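Local atomic coordinates of HepC.19480.a.B1 (Helicobacter pylori, PDB entry 6MTZ), a protein that is of unknown function but is probably a two-domain phosphoesterase of the DHH/DHHA1 family. Residues N185-D190 and F339-I344; K265-Y270 and N280-Q285. All coordinates share one frame; numbering follows the deposited sequence.

Interaction 1: N185-D190 and F339-I344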
loop_
_atom_site.group_PDB
_atom_site.type_symbol
_atom_site.label_atom_id
_atom_site.label_comp_id
_atom_site.label_asym_id
_atom_site.label_seq_id
_atom_site.Cartn_x
_atom_site.Cartn_y
_atom_site.Cartn_z
ATOM N N ASN A 185 0.526 7.114 -4.243
ATOM C CA ASN A 185 1.652 6.707 -3.406
ATOM C C ASN A 185 1.182 5.860 -2.228
ATOM O O ASN A 185 0.302 6.273 -1.456
ATOM C CB ASN A 185 2.401 7.940 -2.888
ATOM C CG ASN A 185 3.598 7.571 -2.025
ATOM O OD1 ASN A 185 3.484 7.436 -0.813
ATOM N ND2 ASN A 185 4.762 7.422 -2.657
ATOM N N ARG A 186 1.794 4.677 -2.090
ATOM C CA ARG A 186 1.328 3.711 -1.100
ATOM C C ARG A 186 1.624 4.179 0.318
ATOM O O ARG A 186 0.789 4.003 1.218
ATOM C CB ARG A 186 1.958 2.337 -1.347
ATOM C CG ARG A 186 1.409 1.242 -0.419
ATOM C CD ARG A 186 1.848 -0.190 -0.844
ATOM N NE ARG A 186 3.293 -0.433 -0.741
ATOM C CZ ARG A 186 3.911 -0.903 0.347
ATOM N NH1 ARG A 186 3.219 -1.196 1.445
ATOM N NH2 ARG A 186 5.223 -1.098 0.339
ATOM N N PHE A 187 2.795 4.787 0.537
ATOM C CA PHE A 187 3.143 5.234 1.882
ATOM C C PHE A 187 2.198 6.328 2.355
ATOM O O PHE A 187 1.695 6.286 3.483
ATOM C CB PHE A 187 4.581 5.754 1.945
ATOM C CG PHE A 187 4.979 6.200 3.335
ATOM C CD1 PHE A 187 4.734 7.489 3.771
ATOM C CD2 PHE A 187 5.527 5.297 4.228
ATOM C CE1 PHE A 187 5.059 7.878 5.071
ATOM C CE2 PHE A 187 5.857 5.680 5.512
ATOM C CZ PHE A 187 5.623 6.970 5.936
ATOM N N MET A 188 1.965 7.336 1.513
ATOM C CA MET A 188 1.177 8.476 1.959
ATOM C C MET A 188 -0.314 8.160 2.009
ATOM O O MET A 188 -1.023 8.720 2.849
ATOM C CB MET A 188 1.436 9.683 1.051
ATOM C CG MET A 188 2.883 10.222 1.110
ATOM S SD MET A 188 3.383 10.843 2.723
ATOM C CE MET A 188 2.409 12.356 2.870
ATOM N N PHE A 189 -0.803 7.270 1.139
ATOM C CA PHE A 189 -2.239 7.030 0.963
ATOM C C PHE A 189 -2.536 5.532 1.023
ATOM O O PHE A 189 -3.064 4.943 0.085
ATOM C CB PHE A 189 -2.723 7.615 -0.354
ATOM C CG PHE A 189 -2.109 8.951 -0.674
ATOM C CD1 PHE A 189 -2.322 10.032 0.158
ATOM C CD2 PHE A 189 -1.328 9.121 -1.812
ATOM C CE1 PHE A 189 -1.763 11.282 -0.141
ATOM C CE2 PHE A 189 -0.768 10.350 -2.117
ATOM C CZ PHE A 189 -0.987 11.439 -1.278
ATOM N N ASP A 190 -2.229 4.921 2.169
ATOM C CA ASP A 190 -2.254 3.466 2.266
ATOM C C ASP A 190 -3.627 2.900 1.911
ATOM O O ASP A 190 -3.744 2.002 1.068
ATOM C CB ASP A 190 -1.848 3.036 3.672
ATOM C CG ASP A 190 -1.861 1.543 3.828
ATOM O OD1 ASP A 190 -0.968 0.877 3.262
ATOM O OD2 ASP A 190 -2.782 1.038 4.495
ATOM N N PHE A 339 8.915 3.355 8.565
ATOM C CA PHE A 339 7.539 3.300 8.085
ATOM C C PHE A 339 6.599 4.066 9.005
ATOM O O PHE A 339 5.382 3.934 8.889
ATOM C CB PHE A 339 7.092 1.842 7.882
ATOM C CG PHE A 339 7.741 1.192 6.690
ATOM C CD1 PHE A 339 7.264 1.439 5.406
ATOM C CD2 PHE A 339 8.874 0.395 6.842
ATOM C CE1 PHE A 339 7.887 0.880 4.282
ATOM C CE2 PHE A 339 9.505 -0.177 5.728
ATOM C CZ PHE A 339 9.013 0.067 4.450
ATOM N N ASN A 340 7.144 4.880 9.896
ATOM C CA ASN A 340 6.380 5.747 10.781
ATOM C C ASN A 340 6.597 7.182 10.315
ATOM O O ASN A 340 7.716 7.697 10.404
ATOM C CB ASN A 340 6.843 5.565 12.225
ATOM C CG ASN A 340 5.874 6.143 13.219
ATOM O OD1 ASN A 340 5.745 7.358 13.350
ATOM N ND2 ASN A 340 5.183 5.271 13.933
ATOM N N TYR A 341 5.534 7.834 9.835
ATOM C CA TYR A 341 5.706 9.171 9.265
ATOM C C TYR A 341 6.232 10.167 10.300
ATOM O O TYR A 341 7.022 11.060 9.966
ATOM C CB TYR A 341 4.393 9.677 8.652
ATOM C CG TYR A 341 4.515 11.118 8.185
ATOM C CD1 TYR A 341 5.082 11.416 6.954
ATOM C CD2 TYR A 341 4.088 12.180 8.990
ATOM C CE1 TYR A 341 5.224 12.731 6.521
ATOM C CE2 TYR A 341 4.225 13.501 8.563
ATOM C CZ TYR A 341 4.789 13.765 7.326
ATOM O OH TYR A 341 4.935 15.059 6.883
ATOM N N ARG A 342 5.808 10.043 11.560
ATOM C CA ARG A 342 6.291 10.977 12.575
ATOM C C ARG A 342 7.812 10.893 12.726
ATOM O O ARG A 342 8.486 11.919 12.891
ATOM C CB ARG A 342 5.594 10.720 13.914
ATOM N N ASP A 343 8.367 9.677 12.655
ATOM C CA ASP A 343 9.818 9.500 12.741
ATOM C C ASP A 343 10.542 10.265 11.640
ATOM O O ASP A 343 11.599 10.864 11.872
ATOM C CB ASP A 343 10.176 8.021 12.654
ATOM C CG ASP A 343 9.833 7.263 13.913
ATOM O OD1 ASP A 343 9.661 7.902 14.973
ATOM O OD2 ASP A 343 9.750 6.021 13.839
ATOM N N ILE A 344 9.995 10.235 10.433
ATOM C CA ILE A 344 10.615 10.939 9.316
ATOM C C ILE A 344 10.526 12.442 9.526
ATOM O O ILE A 344 11.505 13.175 9.324
ATOM C CB ILE A 344 9.954 10.487 7.997
ATOM C CG1 ILE A 344 10.465 9.088 7.622
ATOM C CG2 ILE A 344 10.232 11.472 6.870
ATOM C CD1 ILE A 344 9.393 8.086 7.317
#
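F187 projects across this contact and meets F339, Y341 and I344, so the contact is mainly apolar. Its CG is anti to the backbone N (chi1 -179°), which extends the ring from the turn toward the start of helix 341-353. The outer atoms CE1, CZ and CE2 do most of the touching. F187 CZ lies 4.0 Å from Y341 CA, a backbone carbon reached near the plane of the F187 ring, while F187 CE1 is 4.0 Å from Y341 CD1. In that last approach F187 CE1 comes in at the edge of the tyrosine ring, and the two side chains cross at about a right angle. I344 adds its terminal methyl, CD1, 4.2 Å from F187 CZ. F187 CE2 comes within 3.8 Å of F339 O, which approaches the ring obliquely, and the F339 ring is more loosely placed, its CD1 4.4 Å from F187 CD2.

A sulfur-aromatic contact accompanies this packing: M188 SD sits 5.4 Å from the centroid of the Y341 ring, 52° off its normal, an oblique Met-aromatic pair.

Two side-chain-to-backbone bonds within the segments shape them. N185 OD1 accepts from M188 N at 2.8 Å in the carbonyl plane, with an N-H...O angle of 161°, and fixes the turn that presents F187. Across from it, N340 OD1 takes a weak bond from R342 N, capping the helix.

Beyond the segments, Y270 packs edge-to-face with F187, R186 forms a salt bridge to E45, and F339 also rests on helix 43-59, in the domain built on the parallel sheet. An Asx motif thus meets an Asn N-capped helix start beside the junction of the two domains, in a bilobed architecture consistent with DHH/DHHA1 proteins.

Interaction 2: K265-Y270 and N280-Q285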
loop_
_atom_site.group_PDB
_atom_site.type_symbol
_atom_site.label_atom_id
_atom_site.label_comp_id
_atom_site.label_asym_id
_atom_site.label_seq_id
_atom_site.Cartn_x
_atom_site.Cartn_y
_atom_site.Cartn_z
ATOM N N LYS A 265 6.621 28.323 5.504
ATOM C CA LYS A 265 5.925 27.081 5.840
ATOM C C LYS A 265 5.991 26.124 4.662
ATOM O O LYS A 265 5.707 26.511 3.523
ATOM C CB LYS A 265 4.459 27.331 6.226
ATOM C CG LYS A 265 3.700 26.043 6.568
ATOM C CD LYS A 265 2.328 26.287 7.219
ATOM C CE LYS A 265 1.247 26.616 6.189
ATOM N NZ LYS A 265 -0.114 26.726 6.801
ATOM N N GLY A 266 6.344 24.871 4.937
ATOM C CA GLY A 266 6.388 23.855 3.909
ATOM C C GLY A 266 5.565 22.646 4.284
ATOM O O GLY A 266 5.166 22.456 5.436
ATOM N N PHE A 267 5.318 21.802 3.282
ATOM C CA PHE A 267 4.576 20.558 3.432
ATOM C C PHE A 267 5.525 19.419 3.099
ATOM O O PHE A 267 6.136 19.415 2.021
ATOM C CB PHE A 267 3.349 20.542 2.514
ATOM C CG PHE A 267 2.482 19.306 2.647
ATOM C CD1 PHE A 267 2.910 18.070 2.173
ATOM C CD2 PHE A 267 1.210 19.395 3.193
ATOM C CE1 PHE A 267 2.113 16.956 2.279
ATOM C CE2 PHE A 267 0.400 18.275 3.296
ATOM C CZ PHE A 267 0.854 17.055 2.834
ATOM N N LEU A 268 5.633 18.453 4.007
ATOM C CA LEU A 268 6.590 17.357 3.899
ATOM C C LEU A 268 5.864 16.058 3.576
ATOM O O LEU A 268 5.000 15.615 4.346
ATOM C CB LEU A 268 7.389 17.209 5.193
ATOM C CG LEU A 268 8.131 15.879 5.285
ATOM C CD1 LEU A 268 9.306 15.881 4.349
ATOM C CD2 LEU A 268 8.582 15.637 6.712
ATOM N N SER A 269 6.219 15.449 2.452
ATOM C CA SER A 269 5.750 14.119 2.092
ATOM C C SER A 269 6.940 13.163 2.073
ATOM O O SER A 269 8.092 13.578 2.232
ATOM C CB SER A 269 5.034 14.143 0.741
ATOM O OG SER A 269 5.956 14.323 -0.315
ATOM N N TYR A 270 6.661 11.875 1.840
ATOM C CA TYR A 270 7.682 10.832 1.931
ATOM C C TYR A 270 7.468 9.780 0.861
ATOM O O TYR A 270 6.360 9.256 0.733
ATOM C CB TYR A 270 7.653 10.157 3.296
ATOM C CG TYR A 270 8.696 9.085 3.516
ATOM C CD1 TYR A 270 10.039 9.417 3.647
ATOM C CD2 TYR A 270 8.330 7.745 3.662
ATOM C CE1 TYR A 270 11.001 8.459 3.885
ATOM C CE2 TYR A 270 9.297 6.759 3.906
ATOM C CZ TYR A 270 10.629 7.125 4.013
ATOM O OH TYR A 270 11.599 6.172 4.256
ATOM N N ASN A 280 3.574 21.684 -7.638
ATOM C CA ASN A 280 3.021 22.867 -8.285
ATOM C C ASN A 280 1.518 22.964 -8.040
ATOM O O ASN A 280 1.005 24.036 -7.702
ATOM C CB ASN A 280 3.325 22.847 -9.784
ATOM C CG ASN A 280 2.997 24.176 -10.468
ATOM O OD1 ASN A 280 3.775 25.124 -10.392
ATOM N ND2 ASN A 280 1.844 24.247 -11.134
ATOM N N LEU A 281 0.803 21.845 -8.173
ATOM C CA LEU A 281 -0.638 21.849 -7.929
ATOM C C LEU A 281 -0.957 22.053 -6.450
ATOM O O LEU A 281 -1.888 22.791 -6.114
ATOM C CB LEU A 281 -1.252 20.545 -8.434
ATOM C CG LEU A 281 -2.760 20.406 -8.323
ATOM C CD1 LEU A 281 -3.468 21.569 -9.058
ATOM C CD2 LEU A 281 -3.165 19.064 -8.904
ATOM N N PHE A 282 -0.203 21.411 -5.548
ATOM C CA PHE A 282 -0.478 21.593 -4.125
ATOM C C PHE A 282 -0.296 23.047 -3.723
ATOM O O PHE A 282 -1.118 23.616 -2.993
ATOM C CB PHE A 282 0.428 20.717 -3.250
ATOM C CG PHE A 282 0.133 20.874 -1.779
ATOM C CD1 PHE A 282 0.759 21.852 -1.028
ATOM C CD2 PHE A 282 -0.834 20.088 -1.168
ATOM C CE1 PHE A 282 0.451 22.016 0.314
ATOM C CE2 PHE A 282 -1.149 20.251 0.167
ATOM C CZ PHE A 282 -0.512 21.218 0.906
ATOM N N LEU A 283 0.811 23.648 -4.153
ATOM C CA LEU A 283 1.096 25.023 -3.776
ATOM C C LEU A 283 0.078 25.984 -4.368
ATOM O O LEU A 283 -0.281 26.974 -3.722
ATOM C CB LEU A 283 2.517 25.385 -4.202
ATOM C CG LEU A 283 3.577 24.589 -3.436
ATOM C CD1 LEU A 283 4.981 24.768 -4.017
ATOM C CD2 LEU A 283 3.559 24.964 -1.955
ATOM N N THR A 284 -0.435 25.698 -5.566
ATOM C CA THR A 284 -1.478 26.553 -6.126
ATOM C C THR A 284 -2.767 26.443 -5.316
ATOM O O THR A 284 -3.362 27.458 -4.933
ATOM C CB THR A 284 -1.729 26.201 -7.593
ATOM O OG1 THR A 284 -0.519 26.365 -8.343
ATOM C CG2 THR A 284 -2.792 27.104 -8.172
ATOM N N GLN A 285 -3.211 25.213 -5.042
ATOM C CA GLN A 285 -4.439 25.000 -4.282
ATOM C C GLN A 285 -4.310 25.437 -2.825
ATOM O O GLN A 285 -5.331 25.679 -2.168
ATOM C CB GLN A 285 -4.844 23.520 -4.335
ATOM C CG GLN A 285 -5.254 22.975 -5.704
ATOM C CD GLN A 285 -5.534 21.472 -5.662
ATOM O OE1 GLN A 285 -5.230 20.801 -4.676
ATOM N NE2 GLN A 285 -6.114 20.944 -6.733
#
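F267 of strand 264-270 and F282 of helix 276-285 make the whole contact between these two segments. The closest atoms are F267 CD2 and F282 CZ at 3.4 Å, a tight approach for two aromatic carbons. F282 CE1 also reaches back to F267 CB at 3.9 Å. Centroids are 4.7 Å apart with the ring planes at 51°, so the pair is oblique. In both residues CG is anti to the backbone N (chi1 -178° for F267, -179° for F282); each ring is thereby extended into the space between strand and helix, where the side chains cross at about a right angle.

Outward from this pair, F289 packs edge-to-face with F282, and L250 of helix 238-251 touches F267. The strand is set by backbone bonds from F267 to F291 and I293 of the neighbouring parallel strand. On the helix, N280 O accepts both T284 N (3.1 Å) and T284 OG1 (2.9 Å), from opposite faces of its carbonyl plane.

With both rings buried and purely carbon atoms meeting, the helix of this beta-alpha-beta crossover is joined to its first strand by dispersion and hydrophobic burial.

How the interactions relate
Interactions 1 and 2 lie about 16 Å apart between centres, yet strand 264-270 connects them directly. L268 O is 2.6 Å from Y341 OH, a probable hydrogen bond that ties the edge of interaction 1 to the strand. Y270 then touches both segments of interaction 1: its CD2 is 3.6 Å from F187 CE1, its CZ 3.7 Å from I344 CD1. M188 SD packs 3.5 Å from Y270 N. Interaction 2 is internal to the C-terminal domain, whereas interaction 1 gathers a loop before helix 190-203 and the terminal helix at the end of the same strand.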